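Local coordinates for putative fimbrial associated sortase-like protein (Corynebacterium diphtheriae, PDB 6BWE) that probably acts as a pilus-assembling sortase, a membrane-anchored cysteine transpeptidase that joins pilin subunits covalently into fibres on the bacterial surface, at residues S29-E32 with A33-Y37; Y61-Y64 with L65-L68; A176-P179 with N180-Q183; E140-K143 with E144-I148; N165-L168 with P169-K173. The protein carries 2 engineered substitutions. All coordinates share one frame; numbering follows the deposited sequence.

Interaction 1 (S29-E32 with A33-Y37); sequences SVLE and AARQY
R35 NH1 donates to E32 OE2 at 2.7 Å, the shortest polar bond here and part of a salt bridge. It belongs to the conformer of E32 described here, one of two modelled, and OE2 accepts through its anti lone pair. The carboxylate and guanidinium planes stand 37° apart, and a bend at chi2 of E32 brings the acid round to meet the base. Because E32 has an alternative position, the bridge is probably not permanently made. The arginine gets there by running back along the helix. Its first torsion places CG beside the backbone N (chi1 -70°), and from there an extended chain returns to the preceding turn, where NH2 approaches L31 CB at 3.9 Å. L31 O accepts one hydrogen bond, from R35 N at 2.9 Å, and the arginine chain packs over it, with R35 CG 3.4 Å from L31 O and one guanidinium face above that oxygen. A34 N to V30 O and Q36 N to E32 O repeat the backbone pattern at successive residues along the helix. A33 meets Q67, while Q36 and Y37 pack on S55 and P60 of the second subunit. The example is a regular alpha helix, with i to i+4 backbone bonds and an acid-base pair spaced i to i+3 on its more exposed side.

Interaction 2 (Y61-Y64 with L65-L68); sequences YLDY and LQQL
L65 lays its isobutyl group against the ring of Y61, with CD1 3.7 Å from Y61 CE1. The overlap follows from two different first torsions four residues apart. Y61 swings its ring beside its own carbonyl carbon (chi1 -159°), whereas L65 keeps CG beside its backbone N. The second methyl of L65 reaches the next aromatic ring as well, CD2 lying 4.0 Å from Y64 CD2, and Y64 in turn sets its CD2 above one face of the Y61 ring. One leucine thus touches two tyrosines that already lean on each other. On another flank of the helix the contact is polar. Q67, bent at chi2, curls back and donates from NE2 to D63 OD2 at 3.1 Å. The donor comes down on the carboxylate from above, 47° out of its plane. The carboxylate and amide planes themselves are 50° apart. Q66 NE2 makes only a weak hydrogen bond, 3.5 Å long, to the backbone oxygen L62 O. In the backbone, L65 N bonds to Y61 O with the usual four-residue spacing, but Q67 N takes Y64 O, three residues back, as the chain leaves the helix. The Y64 hydroxyl is held by H107 and by the amide of G95, and its ring meets H94 edge-to-face. Helix 59-66 is thereby pinned to strands 88-94 and 105-107, while D63, Q67 and L68 lie along helix 24-39, touching Y37, A33 and V30.

Interaction 3 (A176-P179 with N180-Q183); sequences APDP and NKDQ
D178 and K181 close the compact half of this contact. K181 N donates almost straight to D178 O at 3.0 Å, completing a type I beta turn. Within it D178 OD1 accepts the amide of N180 at 2.9 Å, from the anti side, which makes an Asx turn with P179 at its centre. The aspartate can do this because CG lies beside its own carbonyl carbon (chi1 176°), which carries OD1 round to the amide of N180. Its other oxygen, OD2, rests against the methylenes of K181, with CE at 3.1 Å. The lysine bends at chi4, however, and NZ stays 4.4 Å from OD2, short of a salt bridge. The other half is looser and built with water. Q183 NE2 comes no nearer than 3.9 Å to A176 O or D178 CB, but it donates to two waters. One donates a hydrogen bond to A176 O; the other also accepts one from D178 N at 3.0 Å. A176 O is also bonded to H121, and D182 forms a salt bridge with R205. Chemically, the N180 N-H bond to OD1 and the nearby but unbridged ammonium of K181 would probably favour the ionised aspartate.

Interaction 4 (E140-K143 with E144-I148); sequences EDVK and EHDPI
D146 OD2 meets the backbone of K143 in a nearly linear hydrogen bond, K143 N to OD2 at 2.9 Å and 171° at the hydrogen. The donor descends on the carboxylate from above, 69° out of its plane. D146 brings OD2 to this amide by holding CG beside its own N (chi1 -76°). The same oxygen has two further partners: a water that donates to it at 2.7 Å, and the hydroxyl of T85, which lies in another loop. That water also donates to D141 O at 3.0 Å and so ties the end of the short 3-10 segment to the acid. OD2 is accordingly engaged three times, and this clustering of donors would be expected to stabilise its negative charge. K143 is answered at both ends of its backbone by a single residue, since D146 N returns a bond to K143 O at 3.0 Å. V142 supplies the apolar side, its CG1 3.8 Å from D146 OD2, and the V142 side chain also packs on V161, I83 and I86. H145 ND1 makes a weak bond to E160, and the backbones of H145 and D146 both pair with V161. K143 to D146 is a type II beta turn, with H145 at the third position in a left-handed backbone conformation, braced by the aspartate side chain where the chain enters strand 147-152 of the sortase beta-barrel.

Interaction 5 (N165-L168 with P169-K173); sequences NVVL and PEDTK
D171 extends its carboxylate opposite to its backbone N (chi1 -178°), and V167 turns CG1 toward its own N side (chi1 -62°); together these torsions set the two side chains across each other at about a right angle. They face one another over a type I beta turn, L168 to D171, which takes the chain out of strand 155-167 into the loop that follows the sixth strand of the sortase barrel. V167 CG2 lies 3.4 Å from D171 O, and CG1 sits 3.7 Å from D171 OD2, so one methyl of V167 meets the backbone oxygen of D171 and the other its carboxylate. The turn is closed by D171 N to L168 O at 2.9 Å. At its outer corner E170 runs alongside L168, with OE1 3.4 Å from L168 CB. D171 also centres an inverse gamma turn, bending the chain a second time at once. P169 leans on R198 and S196, and its side chain lies about 12 Å from that of H127, the predicted proton donor/acceptor. Both acid oxygens of D171 have partners: K173 NZ makes a salt bridge with OD1 at 3.1 Å, and one water donates to OD2 at 2.8 Å while accepting from L168 N at 2.7 Å.

Overall arrangement
Along the chain the five contacts follow the order 1, 2, 4, 5, 3. Interactions 1 and 2 lie on the successive helices 24-39 and 59-66, with centres 11 Å apart, and touch through A33, A34 and Y37 against D63, Y64 and Q67, forming one helical layer beside the barrel. Interactions 3, 4 and 5 sit within the sortase domain, their centres 18 to 19 Å from one another. Interaction 4 leads into strand 147-152 and interaction 5 leaves its neighbour 155-167, whereas interaction 3 continues from interaction 5 into strand 183-187. The centre of interaction 4 lies about 29 Å and 30 Å from those of interactions 1 and 2, across the chain's centre. Helical packing and strand-connecting turns thus shape separate parts.

Interaction 1 (S29-E32 with A33-Y37)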
loop_
_atom_site.group_PDB
_atom_site.type_symbol
_atom_site.label_atom_id
_atom_site.label_comp_id
_atom_site.label_asym_id
_atom_site.label_seq_id
_atom_site.Cartn_x
_atom_site.Cartn_y
_atom_site.Cartn_z
ATOM N N SER A 29 -2.715 19.012 15.554
ATOM C CA SER A 29 -1.545 18.129 15.544
ATOM C C SER A 29 -1.901 16.702 15.085
ATOM O O SER A 29 -1.148 16.082 14.331
ATOM C CB SER A 29 -0.841 18.140 16.923
ATOM O OG SER A 29 0.034 17.036 17.080
ATOM N N VAL A 30 -3.051 16.205 15.529
ATOM C CA VAL A 30 -3.532 14.877 15.164
ATOM C C VAL A 30 -3.857 14.809 13.654
ATOM O O VAL A 30 -3.496 13.842 12.959
ATOM C CB VAL A 30 -4.739 14.500 16.030
ATOM C CG1 VAL A 30 -5.405 13.219 15.559
ATOM C CG2 VAL A 30 -4.337 14.357 17.492
ATOM N N LEU A 31 -4.531 15.834 13.144
ATOM C CA LEU A 31 -4.783 15.922 11.703
ATOM C C LEU A 31 -3.494 15.961 10.879
ATOM O O LEU A 31 -3.380 15.227 9.858
ATOM C CB LEU A 31 -5.666 17.119 11.384
ATOM C CG LEU A 31 -7.109 17.018 11.890
ATOM C CD1 LEU A 31 -7.811 18.386 11.739
ATOM C CD2 LEU A 31 -7.893 15.908 11.171
ATOM N N GLU A 32 -2.527 16.788 11.281
ATOM C CA GLU A 32 -1.256 16.848 10.613
ATOM C C GLU A 32 -0.555 15.491 10.654
ATOM O O GLU A 32 -0.012 15.032 9.652
ATOM C CB GLU A 32 -0.358 17.942 11.218
ATOM C CG GLU A 32 -0.584 19.305 10.567
ATOM C CD GLU A 32 -0.114 19.319 9.108
ATOM O OE1 GLU A 32 1.128 19.252 8.870
ATOM O OE2 GLU A 32 -0.981 19.342 8.191
ATOM N N ALA A 33 -0.551 14.872 11.829
ATOM C CA ALA A 33 0.058 13.538 11.946
ATOM C C ALA A 33 -0.601 12.536 11.006
ATOM O O ALA A 33 0.082 11.671 10.431
ATOM C CB ALA A 33 -0.010 13.027 13.372
ATOM N N ALA A 34 -1.919 12.615 10.862
ATOM C CA ALA A 34 -2.617 11.680 9.959
ATOM C C ALA A 34 -2.347 11.952 8.483
ATOM O O ALA A 34 -2.283 11.015 7.667
ATOM C CB ALA A 34 -4.096 11.724 10.198
ATOM N N ARG A 35 -2.225 13.209 8.126
ATOM C CA ARG A 35 -1.771 13.565 6.768
ATOM C C ARG A 35 -0.354 13.043 6.474
ATOM O O ARG A 35 -0.101 12.533 5.388
ATOM C CB ARG A 35 -1.785 15.070 6.543
ATOM C CG ARG A 35 -3.150 15.674 6.468
ATOM C CD ARG A 35 -3.061 17.192 6.307
ATOM N NE ARG A 35 -4.358 17.734 6.688
ATOM C CZ ARG A 35 -4.618 18.535 7.725
ATOM N NH1 ARG A 35 -3.661 18.986 8.533
ATOM N NH2 ARG A 35 -5.877 18.902 7.927
ATOM N N GLN A 36 0.548 13.157 7.437
ATOM C CA GLN A 36 1.889 12.569 7.312
ATOM C C GLN A 36 1.824 11.020 7.134
ATOM O O GLN A 36 2.499 10.440 6.244
ATOM C CB GLN A 36 2.742 12.921 8.530
ATOM C CG GLN A 36 4.122 12.267 8.497
ATOM C CD GLN A 36 5.046 12.681 9.611
ATOM O OE1 GLN A 36 6.104 13.300 9.385
ATOM N NE2 GLN A 36 4.695 12.307 10.808
ATOM N N TYR A 37 1.012 10.364 7.963
ATOM C CA TYR A 37 0.777 8.927 7.841
ATOM C C TYR A 37 0.327 8.601 6.403
ATOM O O TYR A 37 0.888 7.707 5.748
ATOM C CB TYR A 37 -0.236 8.404 8.881
ATOM C CG TYR A 37 -0.650 6.984 8.608
ATOM C CD1 TYR A 37 0.063 5.924 9.106
ATOM C CD2 TYR A 37 -1.707 6.713 7.737
ATOM C CE1 TYR A 37 -0.270 4.618 8.789
ATOM C CE2 TYR A 37 -2.052 5.414 7.410
ATOM C CZ TYR A 37 -1.346 4.370 7.923
ATOM O OH TYR A 37 -1.718 3.082 7.586
#

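Interaction 2 (Y61-Y64 with L65-L68)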
loop_
_atom_site.group_PDB
_atom_site.type_symbol
_atom_site.label_atom_id
_atom_site.label_comp_id
_atom_site.label_asym_id
_atom_site.label_seq_id
_atom_site.Cartn_x
_atom_site.Cartn_y
_atom_site.Cartn_z
ATOM N N TYR A 61 1.382 -1.119 11.201
ATOM C CA TYR A 61 0.029 -1.290 11.732
ATOM C C TYR A 61 -0.103 -0.610 13.111
ATOM O O TYR A 61 -1.090 0.067 13.391
ATOM C CB TYR A 61 -0.437 -2.748 11.764
ATOM C CG TYR A 61 -1.936 -2.848 11.823
ATOM C CD1 TYR A 61 -2.610 -2.872 13.056
ATOM C CD2 TYR A 61 -2.704 -2.879 10.663
ATOM C CE1 TYR A 61 -3.977 -2.950 13.124
ATOM C CE2 TYR A 61 -4.087 -2.969 10.733
ATOM C CZ TYR A 61 -4.714 -2.994 11.971
ATOM O OH TYR A 61 -6.087 -3.105 12.056
ATOM N N LEU A 62 0.943 -0.722 13.913
ATOM C CA LEU A 62 0.991 -0.048 15.222
ATOM C C LEU A 62 0.917 1.465 15.073
ATOM O O LEU A 62 0.231 2.138 15.856
ATOM C CB LEU A 62 2.265 -0.415 15.999
ATOM C CG LEU A 62 2.236 -1.843 16.507
ATOM C CD1 LEU A 62 3.615 -2.214 17.055
ATOM C CD2 LEU A 62 1.095 -2.045 17.531
ATOM N N ASP A 63 1.623 2.001 14.079
ATOM C CA ASP A 63 1.546 3.427 13.812
ATOM C C ASP A 63 0.168 3.873 13.339
ATOM O O ASP A 63 -0.354 4.890 13.810
ATOM C CB ASP A 63 2.598 3.858 12.801
ATOM C CG ASP A 63 2.739 5.347 12.741
ATOM O OD1 ASP A 63 3.360 5.940 13.673
ATOM O OD2 ASP A 63 2.214 5.948 11.781
ATOM N N TYR A 64 -0.422 3.088 12.445
ATOM C CA TYR A 64 -1.817 3.270 12.033
ATOM C C TYR A 64 -2.777 3.428 13.218
ATOM O O TYR A 64 -3.579 4.348 13.262
ATOM C CB TYR A 64 -2.227 2.094 11.181
ATOM C CG TYR A 64 -3.650 1.974 10.815
ATOM C CD1 TYR A 64 -4.254 2.882 9.929
ATOM C CD2 TYR A 64 -4.386 0.866 11.229
ATOM C CE1 TYR A 64 -5.574 2.686 9.529
ATOM C CE2 TYR A 64 -5.673 0.659 10.848
ATOM C CZ TYR A 64 -6.292 1.582 10.037
ATOM O OH TYR A 64 -7.593 1.330 9.641
ATOM N N LEU A 65 -2.647 2.525 14.179
ATOM C CA LEU A 65 -3.525 2.514 15.333
ATOM C C LEU A 65 -3.338 3.711 16.248
ATOM O O LEU A 65 -4.296 4.107 16.906
ATOM C CB LEU A 65 -3.330 1.216 16.111
ATOM C CG LEU A 65 -3.815 -0.050 15.415
ATOM C CD1 LEU A 65 -3.525 -1.237 16.316
ATOM C CD2 LEU A 65 -5.278 -0.018 15.003
ATOM N N GLN A 66 -2.143 4.294 16.276
ATOM C CA GLN A 66 -1.913 5.546 16.999
ATOM C C GLN A 66 -2.550 6.768 16.317
ATOM O O GLN A 66 -2.727 7.814 16.954
ATOM C CB GLN A 66 -0.407 5.775 17.158
ATOM C CG GLN A 66 0.286 4.698 17.945
ATOM C CD GLN A 66 1.772 4.995 18.036
ATOM O OE1 GLN A 66 2.158 6.049 18.546
ATOM N NE2 GLN A 66 2.600 4.110 17.511
ATOM N N GLN A 67 -2.891 6.666 15.024
ATOM C CA GLN A 67 -3.398 7.847 14.313
ATOM C C GLN A 67 -4.862 8.056 14.689
ATOM O O GLN A 67 -5.592 7.092 14.939
ATOM C CB GLN A 67 -3.262 7.727 12.820
ATOM C CG GLN A 67 -1.823 7.479 12.341
ATOM C CD GLN A 67 -0.851 8.579 12.738
ATOM O OE1 GLN A 67 -1.229 9.763 12.833
ATOM N NE2 GLN A 67 0.437 8.214 12.906
ATOM N N LEU A 68 -5.267 9.313 14.687
ATOM C CA LEU A 68 -6.598 9.734 15.050
ATOM C C LEU A 68 -7.010 9.217 16.432
ATOM O O LEU A 68 -8.176 8.894 16.654
ATOM C CB LEU A 68 -7.611 9.365 13.963
ATOM C CG LEU A 68 -7.297 9.900 12.558
ATOM C CD1 LEU A 68 -8.300 9.384 11.568
ATOM C CD2 LEU A 68 -7.278 11.405 12.543
#

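Interaction 3 (A176-P179 with N180-Q183)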
loop_
_atom_site.group_PDB
_atom_site.type_symbol
_atom_site.label_atom_id
_atom_site.label_comp_id
_atom_site.label_asym_id
_atom_site.label_seq_id
_atom_site.Cartn_x
_atom_site.Cartn_y
_atom_site.Cartn_z
ATOM N N ALA A 176 -8.375 2.390 -6.427
ATOM C CA ALA A 176 -7.084 3.012 -6.610
ATOM C C ALA A 176 -7.120 4.525 -6.285
ATOM O O ALA A 176 -8.114 5.220 -6.599
ATOM C CB ALA A 176 -6.617 2.787 -8.042
ATOM N N PRO A 177 -6.051 5.044 -5.647
ATOM C CA PRO A 177 -5.913 6.482 -5.507
ATOM C C PRO A 177 -5.596 7.111 -6.883
ATOM O O PRO A 177 -5.107 6.431 -7.811
ATOM C CB PRO A 177 -4.735 6.623 -4.545
ATOM C CG PRO A 177 -3.904 5.437 -4.814
ATOM C CD PRO A 177 -4.845 4.333 -5.168
ATOM N N ASP A 178 -5.936 8.381 -7.020
ATOM C CA ASP A 178 -5.603 9.160 -8.210
ATOM C C ASP A 178 -4.866 10.381 -7.667
ATOM O O ASP A 178 -5.466 11.157 -6.913
ATOM C CB ASP A 178 -6.884 9.552 -8.916
ATOM C CG ASP A 178 -6.648 10.473 -10.132
ATOM O OD1 ASP A 178 -5.747 11.354 -10.134
ATOM O OD2 ASP A 178 -7.431 10.323 -11.070
ATOM N N PRO A 179 -3.578 10.579 -8.063
ATOM C CA PRO A 179 -2.789 11.691 -7.503
ATOM C C PRO A 179 -3.410 13.096 -7.634
ATOM O O PRO A 179 -3.057 13.951 -6.854
ATOM C CB PRO A 179 -1.469 11.606 -8.277
ATOM C CG PRO A 179 -1.873 11.025 -9.588
ATOM C CD PRO A 179 -2.898 9.979 -9.228
ATOM N N ASN A 180 -4.330 13.312 -8.570
ATOM C CA ASN A 180 -5.044 14.594 -8.716
ATOM C C ASN A 180 -6.484 14.665 -8.165
ATOM O O ASN A 180 -7.202 15.617 -8.466
ATOM C CB ASN A 180 -5.109 14.953 -10.205
ATOM C CG ASN A 180 -3.736 14.995 -10.852
ATOM O OD1 ASN A 180 -3.490 14.289 -11.816
ATOM N ND2 ASN A 180 -2.826 15.776 -10.286
ATOM N N LYS A 181 -6.936 13.675 -7.387
ATOM C CA LYS A 181 -8.291 13.734 -6.797
ATOM C C LYS A 181 -8.260 13.386 -5.315
ATOM O O LYS A 181 -7.423 12.614 -4.846
ATOM C CB LYS A 181 -9.267 12.771 -7.485
ATOM C CG LYS A 181 -9.510 12.941 -8.984
ATOM C CD LYS A 181 -10.146 11.663 -9.544
ATOM C CE LYS A 181 -10.225 11.653 -11.064
ATOM N NZ LYS A 181 -11.131 12.721 -11.570
ATOM N N ASP A 182 -9.224 13.955 -4.610
ATOM C CA ASP A 182 -9.475 13.696 -3.207
ATOM C C ASP A 182 -10.816 12.921 -3.215
ATOM O O ASP A 182 -11.876 13.482 -3.519
ATOM C CB ASP A 182 -9.518 15.049 -2.490
ATOM C CG ASP A 182 -9.884 14.948 -1.038
ATOM O OD1 ASP A 182 -10.336 13.888 -0.571
ATOM O OD2 ASP A 182 -9.716 15.966 -0.353
ATOM N N GLN A 183 -10.730 11.607 -2.977
ATOM C CA GLN A 183 -11.873 10.705 -3.126
ATOM C C GLN A 183 -12.040 9.842 -1.898
ATOM O O GLN A 183 -11.078 9.668 -1.123
ATOM C CB GLN A 183 -11.640 9.730 -4.276
ATOM C CG GLN A 183 -11.308 10.345 -5.602
ATOM C CD GLN A 183 -11.117 9.289 -6.658
ATOM O OE1 GLN A 183 -12.035 9.031 -7.434
ATOM N NE2 GLN A 183 -9.935 8.656 -6.685
HETATM O O HOH W 1 -9.431 6.653 -8.477
HETATM O O HOH W 2 -7.600 9.742 -4.994
#

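Interaction 4 (E140-K143 with E144-I148)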
loop_
_atom_site.group_PDB
_atom_site.type_symbol
_atom_site.label_atom_id
_atom_site.label_comp_id
_atom_site.label_asym_id
_atom_site.label_seq_id
_atom_site.Cartn_x
_atom_site.Cartn_y
_atom_site.Cartn_z
ATOM N N GLU A 140 -27.152 0.966 -0.928
ATOM C CA GLU A 140 -27.720 0.832 -2.259
ATOM C C GLU A 140 -28.714 1.913 -2.711
ATOM O O GLU A 140 -28.982 1.995 -3.908
ATOM C CB GLU A 140 -28.392 -0.532 -2.396
ATOM C CG GLU A 140 -29.697 -0.644 -1.600
ATOM C CD GLU A 140 -30.177 -2.064 -1.445
ATOM O OE1 GLU A 140 -29.667 -2.966 -2.140
ATOM O OE2 GLU A 140 -31.119 -2.267 -0.644
ATOM N N ASP A 141 -29.255 2.711 -1.782
ATOM C CA ASP A 141 -30.220 3.770 -2.098
ATOM C C ASP A 141 -29.577 5.150 -2.248
ATOM O O ASP A 141 -30.253 6.118 -2.557
ATOM C CB ASP A 141 -31.316 3.834 -1.013
ATOM C CG ASP A 141 -32.171 2.566 -0.949
ATOM O OD1 ASP A 141 -32.190 1.808 -1.957
ATOM O OD2 ASP A 141 -32.831 2.320 0.110
ATOM N N VAL A 142 -28.266 5.231 -2.040
ATOM C CA VAL A 142 -27.519 6.430 -2.271
ATOM C C VAL A 142 -27.437 6.614 -3.808
ATOM O O VAL A 142 -27.184 5.668 -4.545
ATOM C CB VAL A 142 -26.093 6.336 -1.685
ATOM C CG1 VAL A 142 -25.287 7.556 -2.025
ATOM C CG2 VAL A 142 -26.137 6.133 -0.173
ATOM N N LYS A 143 -27.688 7.835 -4.248
ATOM C CA LYS A 143 -27.609 8.196 -5.661
ATOM C C LYS A 143 -26.449 9.154 -5.986
ATOM O O LYS A 143 -25.892 9.822 -5.102
ATOM C CB LYS A 143 -28.922 8.867 -6.064
ATOM C CG LYS A 143 -30.131 7.937 -6.006
ATOM C CD LYS A 143 -31.420 8.755 -5.924
ATOM C CE LYS A 143 -32.491 8.296 -6.892
ATOM N NZ LYS A 143 -32.923 6.884 -6.745
ATOM N N GLU A 144 -26.136 9.224 -7.283
ATOM C CA GLU A 144 -25.196 10.173 -7.846
ATOM C C GLU A 144 -25.540 11.582 -7.349
ATOM O O GLU A 144 -26.728 11.954 -7.236
ATOM C CB GLU A 144 -25.256 10.163 -9.386
ATOM C CG GLU A 144 -24.848 8.858 -10.080
ATOM C CD GLU A 144 -23.381 8.484 -9.869
ATOM O OE1 GLU A 144 -22.623 9.345 -9.382
ATOM O OE2 GLU A 144 -22.975 7.324 -10.169
ATOM N N HIS A 145 -24.489 12.322 -7.007
ATOM C CA HIS A 145 -24.572 13.673 -6.424
ATOM C C HIS A 145 -25.000 13.762 -4.960
ATOM O O HIS A 145 -24.965 14.859 -4.411
ATOM C CB HIS A 145 -25.435 14.649 -7.255
ATOM C CG HIS A 145 -25.165 14.581 -8.719
ATOM N ND1 HIS A 145 -23.992 15.033 -9.280
ATOM C CD2 HIS A 145 -25.910 14.098 -9.743
ATOM C CE1 HIS A 145 -24.018 14.816 -10.585
ATOM N NE2 HIS A 145 -25.170 14.252 -10.889
ATOM N N ASP A 146 -25.380 12.659 -4.311
ATOM C CA ASP A 146 -25.735 12.739 -2.884
ATOM C C ASP A 146 -24.508 13.178 -2.071
ATOM O O ASP A 146 -23.390 12.837 -2.430
ATOM C CB ASP A 146 -26.246 11.403 -2.357
ATOM C CG ASP A 146 -27.694 11.084 -2.804
ATOM O OD1 ASP A 146 -28.360 11.902 -3.522
ATOM O OD2 ASP A 146 -28.169 10.001 -2.370
ATOM N N PRO A 147 -24.710 13.943 -0.994
ATOM C CA PRO A 147 -23.573 14.324 -0.164
ATOM C C PRO A 147 -23.236 13.305 0.938
ATOM O O PRO A 147 -24.122 12.606 1.461
ATOM C CB PRO A 147 -24.047 15.620 0.470
ATOM C CG PRO A 147 -25.501 15.395 0.662
ATOM C CD PRO A 147 -25.932 14.641 -0.559
ATOM N N ILE A 148 -21.959 13.252 1.264
ATOM C CA ILE A 148 -21.417 12.444 2.364
ATOM C C ILE A 148 -20.557 13.374 3.199
ATOM O O ILE A 148 -19.724 14.089 2.631
ATOM C CB ILE A 148 -20.541 11.311 1.815
ATOM C CG1 ILE A 148 -21.398 10.319 0.999
ATOM C CG2 ILE A 148 -19.796 10.591 2.929
ATOM C CD1 ILE A 148 -20.565 9.463 0.061
HETATM O O HOH W 3 -30.696 9.061 -2.454
#

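Interaction 5 (N165-L168 with P169-K173)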
loop_
_atom_site.group_PDB
_atom_site.type_symbol
_atom_site.label_atom_id
_atom_site.label_comp_id
_atom_site.label_asym_id
_atom_site.label_seq_id
_atom_site.Cartn_x
_atom_site.Cartn_y
_atom_site.Cartn_z
ATOM N N ASN A 165 -20.866 1.212 -8.302
ATOM C CA ASN A 165 -20.481 0.004 -9.034
ATOM C C ASN A 165 -20.702 -1.229 -8.160
ATOM O O ASN A 165 -20.409 -1.198 -6.972
ATOM C CB ASN A 165 -18.995 0.096 -9.436
ATOM C CG ASN A 165 -18.745 1.120 -10.536
ATOM O OD1 ASN A 165 -19.120 0.903 -11.692
ATOM N ND2 ASN A 165 -18.149 2.269 -10.176
ATOM N N VAL A 166 -21.258 -2.287 -8.741
ATOM C CA VAL A 166 -21.354 -3.584 -8.088
ATOM C C VAL A 166 -20.313 -4.482 -8.755
ATOM O O VAL A 166 -20.340 -4.646 -9.984
ATOM C CB VAL A 166 -22.755 -4.181 -8.219
ATOM C CG1 VAL A 166 -22.786 -5.619 -7.721
ATOM C CG2 VAL A 166 -23.766 -3.305 -7.470
ATOM N N VAL A 167 -19.395 -5.032 -7.960
ATOM C CA VAL A 167 -18.269 -5.801 -8.478
ATOM C C VAL A 167 -18.087 -7.105 -7.710
ATOM O O VAL A 167 -18.598 -7.256 -6.586
ATOM C CB VAL A 167 -16.950 -4.977 -8.451
ATOM C CG1 VAL A 167 -17.066 -3.747 -9.339
ATOM C CG2 VAL A 167 -16.535 -4.612 -7.030
ATOM N N LEU A 168 -17.333 -8.035 -8.299
ATOM C CA LEU A 168 -16.909 -9.225 -7.566
ATOM C C LEU A 168 -15.915 -8.829 -6.502
ATOM O O LEU A 168 -15.209 -7.848 -6.677
ATOM C CB LEU A 168 -16.315 -10.291 -8.501
ATOM C CG LEU A 168 -17.317 -10.908 -9.477
ATOM C CD1 LEU A 168 -16.610 -11.836 -10.463
ATOM C CD2 LEU A 168 -18.404 -11.677 -8.731
ATOM N N PRO A 169 -15.836 -9.590 -5.392
ATOM C CA PRO A 169 -15.026 -9.157 -4.256
ATOM C C PRO A 169 -13.537 -9.022 -4.552
ATOM O O PRO A 169 -12.868 -8.199 -3.929
ATOM C CB PRO A 169 -15.293 -10.234 -3.198
ATOM C CG PRO A 169 -16.601 -10.813 -3.592
ATOM C CD PRO A 169 -16.515 -10.861 -5.085
ATOM N N GLU A 170 -13.032 -9.779 -5.512
ATOM C CA GLU A 170 -11.633 -9.631 -5.947
ATOM C C GLU A 170 -11.385 -8.488 -6.935
ATOM O O GLU A 170 -10.236 -8.122 -7.153
ATOM C CB GLU A 170 -11.064 -10.938 -6.540
ATOM C CG GLU A 170 -11.910 -11.628 -7.608
ATOM C CD GLU A 170 -12.968 -12.554 -7.021
ATOM O OE1 GLU A 170 -14.069 -12.638 -7.610
ATOM O OE2 GLU A 170 -12.708 -13.169 -5.954
ATOM N N ASP A 171 -12.441 -7.936 -7.533
ATOM C CA ASP A 171 -12.310 -6.836 -8.486
ATOM C C ASP A 171 -12.191 -5.491 -7.739
ATOM O O ASP A 171 -13.199 -4.822 -7.511
ATOM C CB ASP A 171 -13.503 -6.847 -9.456
ATOM C CG ASP A 171 -13.433 -5.749 -10.521
ATOM O OD1 ASP A 171 -12.377 -5.098 -10.653
ATOM O OD2 ASP A 171 -14.445 -5.529 -11.242
ATOM N N THR A 172 -10.959 -5.105 -7.388
ATOM C CA THR A 172 -10.676 -3.941 -6.517
ATOM C C THR A 172 -10.086 -2.701 -7.218
ATOM O O THR A 172 -9.804 -1.702 -6.537
ATOM C CB THR A 172 -9.695 -4.340 -5.368
ATOM O OG1 THR A 172 -8.567 -5.041 -5.932
ATOM C CG2 THR A 172 -10.413 -5.220 -4.309
ATOM N N LYS A 173 -9.907 -2.756 -8.542
ATOM C CA LYS A 173 -9.338 -1.653 -9.321
ATOM C C LYS A 173 -9.927 -0.275 -9.003
ATOM O O LYS A 173 -9.216 0.701 -9.038
ATOM C CB LYS A 173 -9.610 -1.818 -10.838
ATOM C CG LYS A 173 -9.083 -3.055 -11.551
ATOM C CD LYS A 173 -9.547 -3.043 -13.009
ATOM C CE LYS A 173 -10.993 -3.523 -13.190
ATOM N NZ LYS A 173 -11.075 -4.995 -13.466
HETATM O O HOH W 4 -16.396 -7.483 -10.822
#